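Side-chain contact in fosfomycin resistance protein FosX (Mesorhizobium loti, PDB 1R9C), which catalyses the manganese-dependent hydration of the antibiotic fosfomycin and so confers resistance to it: residues L15-M18 with T19-E23. Numbering follows the deposited sequence.
Sequences LERM and TRILE
The first turns of helix 15-26 bring T19 back onto the carbonyl of L15, which accepts two bonds from that one residue. T19 N reaches L15 O at 3.0 Å from above the carbonyl plane, and T19 OG1 gives its hydrogen to L15 O at 2.7 Å, arriving from the opposite face. The hydroxyl can do this because chi1 of -68° sets OG1 beside its own backbone N and leaves CG2 anti to it. K45 NZ also bonds OG1, tying the turn to strand 44-49. In this vicinal oxygen chelate (VOC) fold the helix lies against a mixed sheet, and M18 and L22, one turn apart, supply part of the packed face: M18 CG meets L22 CD1 at 4.1 Å, the two chains crossing at a slant, and both press on I56 of strand 52-58. M18 SD lies farther off, 4.5 Å from I21 CB. Backbone bonds from I21 N to R17 O and from L22 N to M18 O, both 2.9 Å, continue the helix. Near the loop carrying D112, I21 CG1 lies over one face of the R17 guanidinium. R20 NH1 forms a 3.1 Å salt bridge with E23 OE1, which lies in the guanidinium plane at its edge, while NH1 meets the carboxylate on the syn side, 23° out of its plane. E16 OE2 pairs with R43 in a salt bridge.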
ATOM      1  N   LEU A  15     -18.287  -0.277  -1.074  1.00 20.73           N
ATOM      2  CA  LEU A  15     -17.731  -0.174   0.272  1.00 21.35           C
ATOM      3  C   LEU A  15     -18.142  -1.283   1.237  1.00 20.97           C
ATOM      4  O   LEU A  15     -17.385  -1.645   2.172  1.00 21.78           O
ATOM      5  CB  LEU A  15     -18.181   1.143   0.908  1.00 21.66           C
ATOM      6  CG  LEU A  15     -17.411   2.451   0.815  1.00 25.15           C
ATOM      7  CD1 LEU A  15     -17.905   3.432   1.891  1.00 25.40           C
ATOM      8  CD2 LEU A  15     -15.932   2.238   0.958  1.00 25.77           C
ATOM      9  N   GLU A  16     -19.383  -1.751   1.087  1.00 20.24           N
ATOM     10  CA  GLU A  16     -19.911  -2.779   1.972  1.00 20.46           C
ATOM     11  C   GLU A  16     -19.175  -4.078   1.742  1.00 20.39           C
ATOM     12  O   GLU A  16     -18.670  -4.681   2.685  1.00 20.27           O
ATOM     13  CB  GLU A  16     -21.428  -2.926   1.780  1.00 20.63           C
ATOM     14  CG  GLU A  16     -22.179  -1.716   2.315  1.00 21.10           C
ATOM     15  CD  GLU A  16     -21.996  -0.456   1.479  1.00 21.40           C
ATOM     16  OE1 GLU A  16     -22.106  -0.501   0.228  1.00 22.84           O
ATOM     17  OE2 GLU A  16     -21.748   0.601   2.082  1.00 22.83           O
ATOM     18  N   ARG A  17     -19.047  -4.468   0.479  1.00 20.89           N
ATOM     19  CA  ARG A  17     -18.352  -5.714   0.142  1.00 22.32           C
ATOM     20  C   ARG A  17     -16.881  -5.626   0.529  1.00 22.19           C
ATOM     21  O   ARG A  17     -16.327  -6.588   1.055  1.00 21.36           O
ATOM     22  CB  ARG A  17     -18.487  -6.006  -1.346  1.00 23.29           C
ATOM     23  CG  ARG A  17     -17.977  -7.359  -1.786  1.00 28.43           C
ATOM     24  CD  ARG A  17     -18.604  -8.550  -1.090  1.00 29.46           C
ATOM     25  NE  ARG A  17     -17.810  -9.757  -1.284  1.00 33.17           N
ATOM     26  CZ  ARG A  17     -17.890 -10.838  -0.502  1.00 32.30           C
ATOM     27  NH1 ARG A  17     -18.724 -10.880   0.545  1.00 34.78           N
ATOM     28  NH2 ARG A  17     -17.142 -11.885  -0.769  1.00 32.08           N
ATOM     29  N   MET A  18     -16.244  -4.481   0.263  1.00 21.78           N
ATOM     30  CA  MET A  18     -14.830  -4.323   0.631  1.00 21.57           C
ATOM     31  C   MET A  18     -14.663  -4.458   2.157  1.00 21.01           C
ATOM     32  O   MET A  18     -13.692  -5.047   2.607  1.00 21.54           O
ATOM     33  CB  MET A  18     -14.269  -2.991   0.130  1.00 21.81           C
ATOM     34  CG  MET A  18     -12.775  -2.800   0.438  1.00 21.81           C
ATOM     35  SD  MET A  18     -11.735  -4.073  -0.340  1.00 23.55           S
ATOM     36  CE  MET A  18     -10.152  -3.200  -0.277  1.00 21.83           C
ATOM     37  N   THR A  19     -15.602  -3.908   2.931  1.00 20.66           N
ATOM     38  CA  THR A  19     -15.619  -4.044   4.383  1.00 19.58           C
ATOM     39  C   THR A  19     -15.569  -5.546   4.744  1.00 20.97           C
ATOM     40  O   THR A  19     -14.772  -5.974   5.599  1.00 19.63           O
ATOM     41  CB  THR A  19     -16.902  -3.373   4.963  1.00 20.31           C
ATOM     42  OG1 THR A  19     -16.823  -1.947   4.789  1.00 20.12           O
ATOM     43  CG2 THR A  19     -17.009  -3.576   6.469  1.00 19.48           C
ATOM     44  N   ARG A  20     -16.421  -6.340   4.074  1.00 21.07           N
ATOM     45  CA  ARG A  20     -16.525  -7.764   4.382  1.00 22.00           C
ATOM     46  C   ARG A  20     -15.224  -8.494   4.029  1.00 22.04           C
ATOM     47  O   ARG A  20     -14.764  -9.348   4.783  1.00 22.57           O
ATOM     48  CB  ARG A  20     -17.771  -8.388   3.742  1.00 22.12           C
ATOM     49  CG  ARG A  20     -19.096  -7.693   4.181  1.00 24.38           C
ATOM     50  CD  ARG A  20     -19.261  -7.424   5.730  1.00 28.25           C
ATOM     51  NE  ARG A  20     -20.505  -6.707   6.071  1.00 35.18           N
ATOM     52  CZ  ARG A  20     -20.730  -6.052   7.227  1.00 37.68           C
ATOM     53  NH1 ARG A  20     -19.772  -6.009   8.163  1.00 37.58           N
ATOM     54  NH2 ARG A  20     -21.915  -5.439   7.452  1.00 35.15           N
ATOM     55  N   ILE A  21     -14.633  -8.141   2.891  1.00 21.18           N
ATOM     56  CA  ILE A  21     -13.307  -8.650   2.525  1.00 21.94           C
ATOM     57  C   ILE A  21     -12.254  -8.324   3.595  1.00 21.78           C
ATOM     58  O   ILE A  21     -11.553  -9.224   4.056  1.00 21.90           O
ATOM     59  CB  ILE A  21     -12.882  -8.141   1.104  1.00 21.27           C
ATOM     60  CG1 ILE A  21     -13.825  -8.734   0.041  1.00 22.54           C
ATOM     61  CG2 ILE A  21     -11.435  -8.492   0.831  1.00 21.53           C
ATOM     62  CD1 ILE A  21     -13.766  -8.049  -1.350  1.00 22.16           C
ATOM     63  N   LEU A  22     -12.142  -7.054   4.007  1.00 21.66           N
ATOM     64  CA  LEU A  22     -11.079  -6.692   4.936  1.00 20.35           C
ATOM     65  C   LEU A  22     -11.318  -7.340   6.302  1.00 20.99           C
ATOM     66  O   LEU A  22     -10.369  -7.748   6.978  1.00 20.90           O
ATOM     67  CB  LEU A  22     -10.962  -5.166   5.054  1.00 21.41           C
ATOM     68  CG  LEU A  22     -10.510  -4.402   3.811  1.00 21.79           C
ATOM     69  CD1 LEU A  22     -10.743  -2.891   4.019  1.00 20.50           C
ATOM     70  CD2 LEU A  22      -9.013  -4.689   3.563  1.00 24.77           C
ATOM     71  N   GLU A  23     -12.588  -7.463   6.698  1.00 19.59           N
ATOM     72  CA  GLU A  23     -12.921  -8.114   7.960  1.00 20.11           C
ATOM     73  C   GLU A  23     -12.704  -9.639   7.865  1.00 20.91           C
ATOM     74  O   GLU A  23     -12.160 -10.258   8.791  1.00 19.63           O
ATOM     75  CB  GLU A  23     -14.370  -7.814   8.364  1.00 19.65           C
ATOM     76  CG  GLU A  23     -14.554  -6.371   8.830  1.00 19.64           C
ATOM     77  CD  GLU A  23     -16.010  -6.027   9.110  1.00 25.26           C
ATOM     78  OE1 GLU A  23     -16.891  -6.867   8.837  1.00 24.78           O
ATOM     79  OE2 GLU A  23     -16.268  -4.912   9.600  1.00 26.32           O
TER